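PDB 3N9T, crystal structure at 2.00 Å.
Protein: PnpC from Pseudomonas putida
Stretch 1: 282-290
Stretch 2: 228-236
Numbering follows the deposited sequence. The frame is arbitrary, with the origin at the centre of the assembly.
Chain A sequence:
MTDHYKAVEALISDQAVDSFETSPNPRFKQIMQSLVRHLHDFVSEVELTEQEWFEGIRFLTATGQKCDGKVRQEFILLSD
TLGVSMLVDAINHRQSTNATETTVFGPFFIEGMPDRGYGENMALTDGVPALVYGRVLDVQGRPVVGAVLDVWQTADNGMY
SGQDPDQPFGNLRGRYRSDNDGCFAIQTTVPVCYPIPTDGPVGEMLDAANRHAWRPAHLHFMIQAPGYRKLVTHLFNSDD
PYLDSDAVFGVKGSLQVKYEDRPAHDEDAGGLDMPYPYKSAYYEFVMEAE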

ATOM      1  N   TYR A 282      12.615   4.109  38.535  1.00 15.19           N
ATOM      2  CA  TYR A 282      11.451   3.966  39.391  1.00 15.69           C
ATOM      3  C   TYR A 282      10.240   4.367  38.591  1.00 15.87           C
ATOM      4  O   TYR A 282      10.217   5.493  38.046  1.00 17.18           O
ATOM      5  CB  TYR A 282      11.524   4.919  40.641  1.00 14.33           C
ATOM      6  CG  TYR A 282      10.275   4.781  41.526  1.00 15.20           C
ATOM      7  CD1 TYR A 282      10.128   3.710  42.374  1.00 14.33           C
ATOM      8  CD2 TYR A 282       9.255   5.741  41.471  1.00 16.45           C
ATOM      9  CE1 TYR A 282       8.990   3.559  43.144  1.00 18.70           C
ATOM     10  CE2 TYR A 282       8.157   5.634  42.243  1.00 18.87           C
ATOM     11  CZ  TYR A 282       8.011   4.535  43.062  1.00 20.56           C
ATOM     12  OH  TYR A 282       6.890   4.373  43.810  1.00 24.27           O
ATOM     13  N   TYR A 283       9.213   3.526  38.550  1.00 14.40           N
ATOM     14  CA  TYR A 283       8.054   3.907  37.766  1.00 15.81           C
ATOM     15  C   TYR A 283       6.716   3.486  38.375  1.00 14.80           C
ATOM     16  O   TYR A 283       6.588   2.344  38.805  1.00 14.82           O
ATOM     17  CB  TYR A 283       8.180   3.413  36.313  1.00 15.70           C
ATOM     18  CG  TYR A 283       7.182   4.145  35.330  1.00 16.14           C
ATOM     19  CD1 TYR A 283       7.530   5.359  34.749  1.00 19.40           C
ATOM     20  CD2 TYR A 283       5.917   3.603  35.037  1.00 16.97           C
ATOM     21  CE1 TYR A 283       6.674   6.033  33.884  1.00 19.75           C
ATOM     22  CE2 TYR A 283       5.052   4.252  34.157  1.00 16.87           C
ATOM     23  CZ  TYR A 283       5.437   5.478  33.596  1.00 20.86           C
ATOM     24  OH  TYR A 283       4.626   6.131  32.710  1.00 16.41           O
ATOM     25  N   GLU A 284       5.736   4.394  38.409  1.00 13.05           N
ATOM     26  CA  GLU A 284       4.397   3.951  38.869  1.00 16.36           C
ATOM     27  C   GLU A 284       3.390   3.801  37.701  1.00 17.23           C
ATOM     28  O   GLU A 284       3.006   4.798  37.035  1.00 17.18           O
ATOM     29  CB  GLU A 284       3.845   4.847  39.966  1.00 15.70           C
ATOM     30  CG  GLU A 284       4.802   4.906  41.140  1.00 19.00           C
ATOM     31  CD  GLU A 284       4.277   5.788  42.269  1.00 24.19           C
ATOM     32  OE1 GLU A 284       3.433   6.665  41.997  1.00 26.04           O
ATOM     33  OE2 GLU A 284       4.720   5.588  43.414  1.00 25.26           O
ATOM     34  N   PHE A 285       3.009   2.555  37.435  1.00 15.91           N
ATOM     35  CA  PHE A 285       2.019   2.295  36.408  1.00 16.62           C
ATOM     36  C   PHE A 285       0.608   2.510  36.975  1.00 18.39           C
ATOM     37  O   PHE A 285       0.329   2.175  38.132  1.00 20.56           O
ATOM     38  CB  PHE A 285       2.104   0.857  35.940  1.00 15.89           C
ATOM     39  CG  PHE A 285       3.368   0.553  35.206  1.00 14.40           C
ATOM     40  CD1 PHE A 285       3.491   0.903  33.831  1.00 13.18           C
ATOM     41  CD2 PHE A 285       4.420  -0.111  35.864  1.00 11.44           C
ATOM     42  CE1 PHE A 285       4.698   0.645  33.104  1.00 16.07           C
ATOM     43  CE2 PHE A 285       5.667  -0.374  35.145  1.00 10.33           C
ATOM     44  CZ  PHE A 285       5.776   0.053  33.749  1.00 13.00           C
ATOM     45  N   VAL A 286      -0.257   3.044  36.135  1.00 18.76           N
ATOM     46  CA  VAL A 286      -1.637   3.321  36.487  1.00 20.28           C
ATOM     47  C   VAL A 286      -2.520   2.566  35.458  1.00 19.64           C
ATOM     48  O   VAL A 286      -2.400   2.788  34.259  1.00 19.65           O
ATOM     49  CB  VAL A 286      -1.917   4.873  36.527  1.00 19.01           C
ATOM     50  CG1 VAL A 286      -3.395   5.164  36.856  1.00 18.93           C
ATOM     51  CG2 VAL A 286      -0.946   5.593  37.540  1.00 19.01           C
ATOM     52  N   MET A 287      -3.344   1.651  35.967  1.00 20.41           N
ATOM     53  CA  MET A 287      -4.193   0.771  35.206  1.00 22.01           C
ATOM     54  C   MET A 287      -5.638   1.235  35.251  1.00 25.03           C
ATOM     55  O   MET A 287      -6.106   1.844  36.249  1.00 24.17           O
ATOM     56  CB  MET A 287      -4.093  -0.657  35.744  1.00 22.36           C
ATOM     57  CG  MET A 287      -2.672  -1.354  35.490  1.00 22.86           C
ATOM     58  SD  MET A 287      -2.964  -3.073  35.921  1.00 32.33           S
ATOM     59  CE  MET A 287      -3.517  -3.606  34.277  1.00 19.04           C
ATOM     60  N   GLU A 288      -6.359   0.930  34.180  1.00 27.97           N
ATOM     61  CA  GLU A 288      -7.771   1.331  34.070  1.00 31.63           C
ATOM     62  C   GLU A 288      -8.675   0.174  34.473  1.00 32.28           C
ATOM     63  O   GLU A 288      -8.460  -0.978  34.048  1.00 31.18           O
ATOM     64  CB  GLU A 288      -8.107   1.737  32.630  1.00 32.84           C
ATOM     65  CG  GLU A 288      -7.468   2.999  32.193  1.00 34.11           C
ATOM     66  CD  GLU A 288      -8.430   3.908  31.427  1.00 42.00           C
ATOM     67  OE1 GLU A 288      -8.678   3.578  30.248  1.00 42.15           O
ATOM     68  OE2 GLU A 288      -8.893   4.954  31.982  1.00 42.33           O
ATOM     69  N   ALA A 289      -9.677   0.485  35.277  1.00 33.42           N
ATOM     70  CA  ALA A 289     -10.699  -0.492  35.637  1.00 37.42           C
ATOM     71  C   ALA A 289     -11.424  -1.078  34.407  1.00 39.51           C
ATOM     72  O   ALA A 289     -11.409  -0.500  33.323  1.00 40.09           O
ATOM     73  CB  ALA A 289     -11.695   0.126  36.626  1.00 38.16           C
ATOM     74  N   GLU A 290     -11.991  -2.270  34.537  1.00 42.10           N
ATOM     75  CA  GLU A 290     -12.817  -2.798  33.432  1.00 44.53           C
ATOM     76  C   GLU A 290     -14.276  -2.998  33.875  1.00 44.58           C
ATOM     77  O   GLU A 290     -14.595  -2.876  35.069  1.00 45.01           O
ATOM     78  CB  GLU A 290     -12.227  -4.094  32.851  1.00 44.95           C
ATOM     79  CG  GLU A 290     -12.512  -4.230  31.364  1.00 49.38           C
ATOM     80  CD  GLU A 290     -11.648  -5.273  30.704  1.00 55.23           C
ATOM     81  OE1 GLU A 290     -11.420  -6.329  31.358  1.00 57.26           O
ATOM     82  OE2 GLU A 290     -11.196  -5.036  29.541  1.00 56.65           O
TER
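Stretch 2 (228-236) YRKLVTHLF

Stretch 2 runs roughly antiparallel to stretch 1: strand 231-236 faces strand 282-287 with 148° between their N-to-C directions, and the axes come no closer than 9.4 Å. That spacing is too wide for backbone pairing between the strands, so side chains fill the gap; the CA atoms of Tyr 283 and Leu 235 lie 8.6 Å apart. The chains converge at the other end, where Ala 289 and Tyr 228 form a single beta bridge with their CA atoms 4.3 Å apart. Here Arg 229 N donates a nearly straight hydrogen bond to Glu 288 O (2.7 Å, 166° at the hydrogen), and the same oxygen receives a CA-H...O contact from Tyr 228 CA at 3.2 Å. One water closes the gap beside this bond, donating to Arg 229 O (2.6 Å) and accepting from Glu 288 N (2.9 Å).

Along the strands, Tyr 283, Phe 285 and Met 287 alternate with residues turned away or out of reach, and their CA-to-CB bonds point toward stretch 2; Leu 231, Thr 233 and Leu 235 point back. Leu 235 reaches both aromatic residues: its CD2 sits 3.6 Å from the centroid of the Tyr 283 ring, almost on the ring normal, in a CH-pi contact, while its CD1 lies 3.6 Å from Tyr 283 CB and 3.8 Å from Phe 285 CZ. The Phe 285 ring continues the apolar layer, with CD1 3.9 Å from Leu 231 CD2 and CE1 3.9 Å from Thr 233 CG2. Met 287, with chi1 m and chi2 t, carries CE to 3.8 Å from Tyr 228 CB and 3.2 Å from Arg 229 O. At the converging end, Glu 288 OE1 and Arg 229 NH1 make a long salt bridge of 3.9 Å.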

ATOM      1  N   TYR A 228      -8.993  -5.134  35.635  1.00 27.48           N
ATOM      2  CA  TYR A 228      -8.347  -4.006  34.953  1.00 26.07           C
ATOM      3  C   TYR A 228      -8.085  -4.335  33.483  1.00 25.41           C
ATOM      4  O   TYR A 228      -7.857  -5.466  33.120  1.00 25.08           O
ATOM      5  CB  TYR A 228      -7.009  -3.595  35.646  1.00 26.88           C
ATOM      6  CG  TYR A 228      -7.226  -3.151  37.033  1.00 24.37           C
ATOM      7  CD1 TYR A 228      -7.328  -4.080  38.054  1.00 25.45           C
ATOM      8  CD2 TYR A 228      -7.420  -1.817  37.318  1.00 28.37           C
ATOM      9  CE1 TYR A 228      -7.584  -3.696  39.341  1.00 28.81           C
ATOM     10  CE2 TYR A 228      -7.695  -1.408  38.612  1.00 29.22           C
ATOM     11  CZ  TYR A 228      -7.776  -2.354  39.606  1.00 30.64           C
ATOM     12  OH  TYR A 228      -8.033  -1.965  40.899  1.00 32.95           O
ATOM     13  N   ARG A 229      -8.050  -3.308  32.666  1.00 25.26           N
ATOM     14  CA  ARG A 229      -7.758  -3.437  31.279  1.00 26.26           C
ATOM     15  C   ARG A 229      -6.262  -3.763  31.088  1.00 24.70           C
ATOM     16  O   ARG A 229      -5.417  -3.150  31.741  1.00 24.84           O
ATOM     17  CB  ARG A 229      -8.123  -2.078  30.644  1.00 28.64           C
ATOM     18  CG  ARG A 229      -7.657  -1.896  29.190  1.00 37.74           C
ATOM     19  CD  ARG A 229      -7.826  -0.438  28.674  1.00 49.67           C
ATOM     20  NE  ARG A 229      -7.997  -0.401  27.202  1.00 56.13           N
ATOM     21  CZ  ARG A 229      -7.929   0.689  26.416  1.00 60.13           C
ATOM     22  NH1 ARG A 229      -7.654   1.912  26.902  1.00 58.62           N
ATOM     23  NH2 ARG A 229      -8.145   0.541  25.105  1.00 62.78           N
ATOM     24  N   LYS A 230      -5.938  -4.695  30.202  1.00 21.61           N
ATOM     25  CA  LYS A 230      -4.547  -4.991  29.843  1.00 21.50           C
ATOM     26  C   LYS A 230      -3.770  -3.710  29.363  1.00 20.41           C
ATOM     27  O   LYS A 230      -4.310  -2.867  28.614  1.00 19.36           O
ATOM     28  CB  LYS A 230      -4.477  -5.995  28.720  1.00 20.47           C
ATOM     29  CG  LYS A 230      -3.033  -6.418  28.382  1.00 23.56           C
ATOM     30  CD  LYS A 230      -2.934  -7.226  27.112  1.00 26.63           C
ATOM     31  CE  LYS A 230      -3.553  -8.593  27.261  1.00 30.20           C
ATOM     32  NZ  LYS A 230      -3.416  -9.300  25.935  1.00 37.33           N
ATOM     33  N   LEU A 231      -2.525  -3.564  29.824  1.00 17.90           N
ATOM     34  CA  LEU A 231      -1.697  -2.434  29.455  1.00 15.48           C
ATOM     35  C   LEU A 231      -0.477  -2.998  28.744  1.00 15.25           C
ATOM     36  O   LEU A 231       0.135  -3.873  29.267  1.00 14.73           O
ATOM     37  CB  LEU A 231      -1.244  -1.672  30.721  1.00 16.81           C
ATOM     38  CG  LEU A 231      -0.154  -0.638  30.490  1.00 15.92           C
ATOM     39  CD1 LEU A 231      -0.704   0.488  29.538  1.00 15.19           C
ATOM     40  CD2 LEU A 231       0.185   0.034  31.852  1.00 17.50           C
ATOM     41  N   VAL A 232      -0.184  -2.530  27.537  1.00 14.52           N
ATOM     42  CA  VAL A 232       1.036  -2.872  26.813  1.00 14.95           C
ATOM     43  C   VAL A 232       1.713  -1.537  26.541  1.00 15.74           C
ATOM     44  O   VAL A 232       1.070  -0.632  25.943  1.00 15.86           O
ATOM     45  CB  VAL A 232       0.691  -3.475  25.436  1.00 16.08           C
ATOM     46  CG1 VAL A 232       1.956  -3.557  24.511  1.00 16.36           C
ATOM     47  CG2 VAL A 232       0.092  -4.871  25.633  1.00 15.46           C
ATOM     48  N   THR A 233       2.959  -1.361  26.989  1.00 15.41           N
ATOM     49  CA  THR A 233       3.600  -0.043  26.836  1.00 13.71           C
ATOM     50  C   THR A 233       5.110  -0.276  26.789  1.00 15.37           C
ATOM     51  O   THR A 233       5.529  -1.442  26.744  1.00 12.29           O
ATOM     52  CB  THR A 233       3.135   0.954  27.936  1.00 15.47           C
ATOM     53  OG1 THR A 233       3.528   2.284  27.560  1.00 18.16           O
ATOM     54  CG2 THR A 233       3.693   0.569  29.352  1.00 12.72           C
ATOM     55  N   HIS A 234       5.907   0.801  26.750  1.00 12.98           N
ATOM     56  CA  HIS A 234       7.418   0.725  26.784  1.00 15.24           C
ATOM     57  C   HIS A 234       7.789   1.761  27.862  1.00 15.19           C
ATOM     58  O   HIS A 234       7.056   2.771  28.009  1.00 14.43           O
ATOM     59  CB  HIS A 234       8.058   1.331  25.511  1.00 15.11           C
ATOM     60  CG  HIS A 234       7.825   0.603  24.230  1.00 19.36           C
ATOM     61  ND1 HIS A 234       8.765   0.572  23.227  1.00 25.67           N
ATOM     62  CD2 HIS A 234       6.749  -0.045  23.753  1.00 17.53           C
ATOM     63  CE1 HIS A 234       8.272  -0.080  22.194  1.00 23.25           C
ATOM     64  NE2 HIS A 234       7.049  -0.448  22.493  1.00 22.31           N
ATOM     65  N   LEU A 235       8.899   1.549  28.597  1.00 13.65           N
ATOM     66  CA  LEU A 235       9.538   2.627  29.431  1.00 13.76           C
ATOM     67  C   LEU A 235      10.835   2.944  28.725  1.00 13.00           C
ATOM     68  O   LEU A 235      11.652   2.026  28.432  1.00 10.69           O
ATOM     69  CB  LEU A 235       9.877   2.115  30.851  1.00 13.32           C
ATOM     70  CG  LEU A 235       8.617   1.912  31.716  1.00 14.39           C
ATOM     71  CD1 LEU A 235       9.089   1.772  33.204  1.00 12.33           C
ATOM     72  CD2 LEU A 235       7.573   3.134  31.564  1.00 14.39           C
ATOM     73  N   PHE A 236      11.029   4.193  28.352  1.00 12.94           N
ATOM     74  CA  PHE A 236      12.209   4.546  27.544  1.00 13.07           C
ATOM     75  C   PHE A 236      13.221   5.224  28.448  1.00 14.64           C
ATOM     76  O   PHE A 236      12.805   6.070  29.243  1.00 14.46           O
ATOM     77  CB  PHE A 236      11.837   5.579  26.468  1.00 13.04           C
ATOM     78  CG  PHE A 236      10.902   5.033  25.403  1.00 13.67           C
ATOM     79  CD1 PHE A 236      11.429   4.399  24.301  1.00  8.29           C
ATOM     80  CD2 PHE A 236       9.508   5.122  25.545  1.00 12.64           C
ATOM     81  CE1 PHE A 236      10.598   3.876  23.315  1.00 13.98           C
ATOM     82  CE2 PHE A 236       8.686   4.583  24.567  1.00 14.70           C
ATOM     83  CZ  PHE A 236       9.250   3.972  23.458  1.00 13.19           C
TER
HETATM   84  O   HOH W   1      -5.043  -0.562  32.124  1.00 29.55           O